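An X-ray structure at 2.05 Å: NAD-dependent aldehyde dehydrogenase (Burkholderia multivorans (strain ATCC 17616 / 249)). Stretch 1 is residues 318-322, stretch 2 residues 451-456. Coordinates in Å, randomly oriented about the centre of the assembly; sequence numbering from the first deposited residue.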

ATOM      1  N   LYS A 318      12.148   5.269 -10.770  1.00 29.81           N
ATOM      2  CA  LYS A 318      12.209   5.829 -12.114  1.00 34.89           C
ATOM      3  C   LYS A 318      13.229   6.976 -12.137  1.00 36.89           C
ATOM      4  O   LYS A 318      14.019   7.151 -11.210  1.00 46.39           O
ATOM      5  CB  LYS A 318      10.804   6.254 -12.563  1.00 31.83           C
ATOM      6  CG  LYS A 318       9.778   5.079 -12.544  1.00 34.32           C
ATOM      7  CD  LYS A 318       8.319   5.555 -12.574  1.00 30.04           C
ATOM      8  CE  LYS A 318       7.868   6.148 -11.249  1.00 32.29           C
ATOM      9  NZ  LYS A 318       6.404   6.456 -11.272  1.00 31.33           N
ATOM     10  N   ALA A 319      13.200   7.767 -13.196  1.00 45.08           N
ATOM     11  CA  ALA A 319      14.160   8.854 -13.343  1.00 45.44           C
ATOM     12  C   ALA A 319      13.656  10.121 -12.673  1.00 39.85           C
ATOM     13  O   ALA A 319      12.451  10.347 -12.551  1.00 42.18           O
ATOM     14  CB  ALA A 319      14.429   9.138 -14.821  1.00 42.90           C
ATOM     15  N   GLY A 320      14.595  10.959 -12.243  1.00 37.14           N
ATOM     16  CA  GLY A 320      14.241  12.272 -11.746  1.00 33.86           C
ATOM     17  C   GLY A 320      15.373  13.236 -12.012  1.00 34.15           C
ATOM     18  O   GLY A 320      16.391  12.876 -12.606  1.00 32.97           O
ATOM     19  N   VAL A 321      15.186  14.471 -11.550  1.00 35.03           N
ATOM     20  CA  VAL A 321      16.135  15.566 -11.745  1.00 29.12           C
ATOM     21  C   VAL A 321      16.676  15.930 -10.371  1.00 26.09           C
ATOM     22  O   VAL A 321      15.979  16.558  -9.564  1.00 27.06           O
ATOM     23  CB  VAL A 321      15.488  16.777 -12.425  1.00 26.04           C
ATOM     24  CG1 VAL A 321      16.501  17.935 -12.537  1.00 29.20           C
ATOM     25  CG2 VAL A 321      14.957  16.377 -13.802  1.00 34.09           C
ATOM     26  N   ASN A 322      17.907  15.515 -10.081  1.00 29.59           N
ATOM     27  CA  ASN A 322      18.540  15.847  -8.812  1.00 25.80           C
ATOM     28  C   ASN A 322      19.218  17.211  -8.908  1.00 31.26           C
ATOM     29  O   ASN A 322      19.881  17.522  -9.902  1.00 29.64           O
ATOM     30  CB  ASN A 322      19.548  14.777  -8.416  1.00 25.84           C
ATOM     31  CG  ASN A 322      18.884  13.411  -8.218  1.00 30.46           C
ATOM     32  OD1 ASN A 322      17.783  13.326  -7.678  1.00 30.59           O
ATOM     33  ND2 ASN A 322      19.540  12.357  -8.677  1.00 21.22           N
ATOM     34  N   LYS A 451      16.105  22.206 -21.511  1.00 42.19           N
ATOM     35  CA  LYS A 451      17.268  21.335 -21.515  1.00 37.64           C
ATOM     36  C   LYS A 451      17.532  20.697 -20.163  1.00 39.09           C
ATOM     37  O   LYS A 451      17.828  19.501 -20.103  1.00 38.38           O
ATOM     38  CB  LYS A 451      18.515  22.110 -21.967  1.00 45.10           C
ATOM     39  CG  LYS A 451      18.370  22.862 -23.304  1.00 51.44           C
ATOM     40  CD  LYS A 451      18.351  21.857 -24.459  1.00 60.94           C
ATOM     41  CE  LYS A 451      18.112  22.497 -25.820  1.00 68.13           C
ATOM     42  NZ  LYS A 451      17.692  21.471 -26.829  1.00 66.29           N
ATOM     43  N   PHE A 452      17.401  21.431 -19.064  1.00 36.76           N
ATOM     44  CA  PHE A 452      17.844  20.867 -17.798  1.00 33.04           C
ATOM     45  C   PHE A 452      16.725  20.222 -16.990  1.00 36.40           C
ATOM     46  O   PHE A 452      16.996  19.723 -15.893  1.00 38.65           O
ATOM     47  CB  PHE A 452      18.606  21.913 -16.948  1.00 28.31           C
ATOM     48  CG  PHE A 452      17.817  23.165 -16.581  1.00 34.08           C
ATOM     49  CD1 PHE A 452      18.181  24.404 -17.116  1.00 36.28           C
ATOM     50  CD2 PHE A 452      16.795  23.125 -15.644  1.00 36.21           C
ATOM     51  CE1 PHE A 452      17.501  25.572 -16.768  1.00 35.46           C
ATOM     52  CE2 PHE A 452      16.103  24.289 -15.295  1.00 39.18           C
ATOM     53  CZ  PHE A 452      16.463  25.511 -15.856  1.00 38.59           C
ATOM     54  N   THR A 453      15.489  20.198 -17.499  1.00 38.72           N
ATOM     55  CA  THR A 453      14.457  19.345 -16.919  1.00 36.94           C
ATOM     56  C   THR A 453      14.415  17.976 -17.579  1.00 44.41           C
ATOM     57  O   THR A 453      13.573  17.151 -17.214  1.00 46.79           O
ATOM     58  CB  THR A 453      13.059  19.971 -17.024  1.00 37.80           C
ATOM     59  OG1 THR A 453      12.738  20.212 -18.397  1.00 39.40           O
ATOM     60  CG2 THR A 453      12.977  21.288 -16.237  1.00 37.75           C
ATOM     61  N   GLN A 454      15.316  17.705 -18.513  1.00 43.11           N
ATOM     62  CA  GLN A 454      15.455  16.361 -19.047  1.00 45.26           C
ATOM     63  C   GLN A 454      16.476  15.615 -18.209  1.00 37.65           C
ATOM     64  O   GLN A 454      17.324  16.209 -17.540  1.00 34.96           O
ATOM     65  CB  GLN A 454      15.920  16.356 -20.503  1.00 43.86           C
ATOM     66  CG  GLN A 454      15.184  17.262 -21.450  1.00 49.68           C
ATOM     67  CD  GLN A 454      15.911  17.348 -22.770  1.00 56.19           C
ATOM     68  OE1 GLN A 454      16.479  16.360 -23.240  1.00 60.77           O
ATOM     69  NE2 GLN A 454      15.927  18.531 -23.364  1.00 54.23           N
ATOM     70  N   GLU A 455      16.378  14.300 -18.227  1.00 41.19           N
ATOM     71  CA  GLU A 455      17.375  13.498 -17.549  1.00 41.51           C
ATOM     72  C   GLU A 455      18.507  13.209 -18.530  1.00 34.42           C
ATOM     73  O   GLU A 455      18.271  12.873 -19.694  1.00 37.13           O
ATOM     74  CB  GLU A 455      16.733  12.227 -16.988  1.00 51.52           C
ATOM     75  CG  GLU A 455      17.611  11.434 -16.035  1.00 60.23           C
ATOM     76  CD  GLU A 455      17.828  10.000 -16.486  1.00 63.35           C
ATOM     77  OE1 GLU A 455      17.049   9.513 -17.333  1.00 63.67           O
ATOM     78  OE2 GLU A 455      18.775   9.362 -15.981  1.00 62.74           O
ATOM     79  N   TRP A 456      19.729  13.449 -18.089  1.00 38.11           N
ATOM     80  CA  TRP A 456      20.919  13.199 -18.894  1.00 40.31           C
ATOM     81  C   TRP A 456      21.717  12.148 -18.139  1.00 40.22           C
ATOM     82  O   TRP A 456      22.525  12.480 -17.264  1.00 44.89           O
ATOM     83  CB  TRP A 456      21.726  14.476 -19.082  1.00 36.67           C
ATOM     84  CG  TRP A 456      20.996  15.530 -19.838  1.00 38.09           C
ATOM     85  CD1 TRP A 456      20.063  16.398 -19.346  1.00 37.96           C
ATOM     86  CD2 TRP A 456      21.132  15.831 -21.230  1.00 34.27           C
ATOM     87  NE1 TRP A 456      19.616  17.232 -20.344  1.00 36.15           N
ATOM     88  CE2 TRP A 456      20.252  16.901 -21.513  1.00 40.53           C
ATOM     89  CE3 TRP A 456      21.912  15.307 -22.262  1.00 30.44           C
ATOM     90  CZ2 TRP A 456      20.134  17.453 -22.788  1.00 37.18           C
ATOM     91  CZ3 TRP A 456      21.795  15.853 -23.528  1.00 32.36           C
ATOM     92  CH2 TRP A 456      20.910  16.913 -23.783  1.00 35.74           C
TER

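Where does the contact begin along the first stretch? Not at Lys318, whose side chain stays out of reach, but at Ala319. Its CA-to-CB bond points toward the second stretch, and CB lies 3.6 Å from OE1 of Glu455. This is simple van der Waals packing: a methyl group offers the carboxylate no hydrogen to bond, and its small size fits the close approach.

What can Gly320 add without a side chain? Its backbone does the touching, with O 3.9 Å from CG of Glu455. The t rotamer at chi1 carries the Glu455 chain along Ala319 and Gly320, so that CG and OE1 both make contact, although the residue remains exposed.

What is buried in the contact? Val321, buried and pointing toward the second stretch, has the largest area covered. Both methyls face the turn: CG1 lies 3.8 Å from O of Phe452, and CG2 lies 3.8 Å from O of Thr453. A compact, branched side chain suits this backbone surface.

What spans the turn behind that surface? The helix ends at Phe452, and NE1 of Trp456 donates a hydrogen bond to O of Lys451 (2.9 Å), bridging the turn. No hydrogen bond crosses between the stretches; packing alone joins them, burying 195 Å².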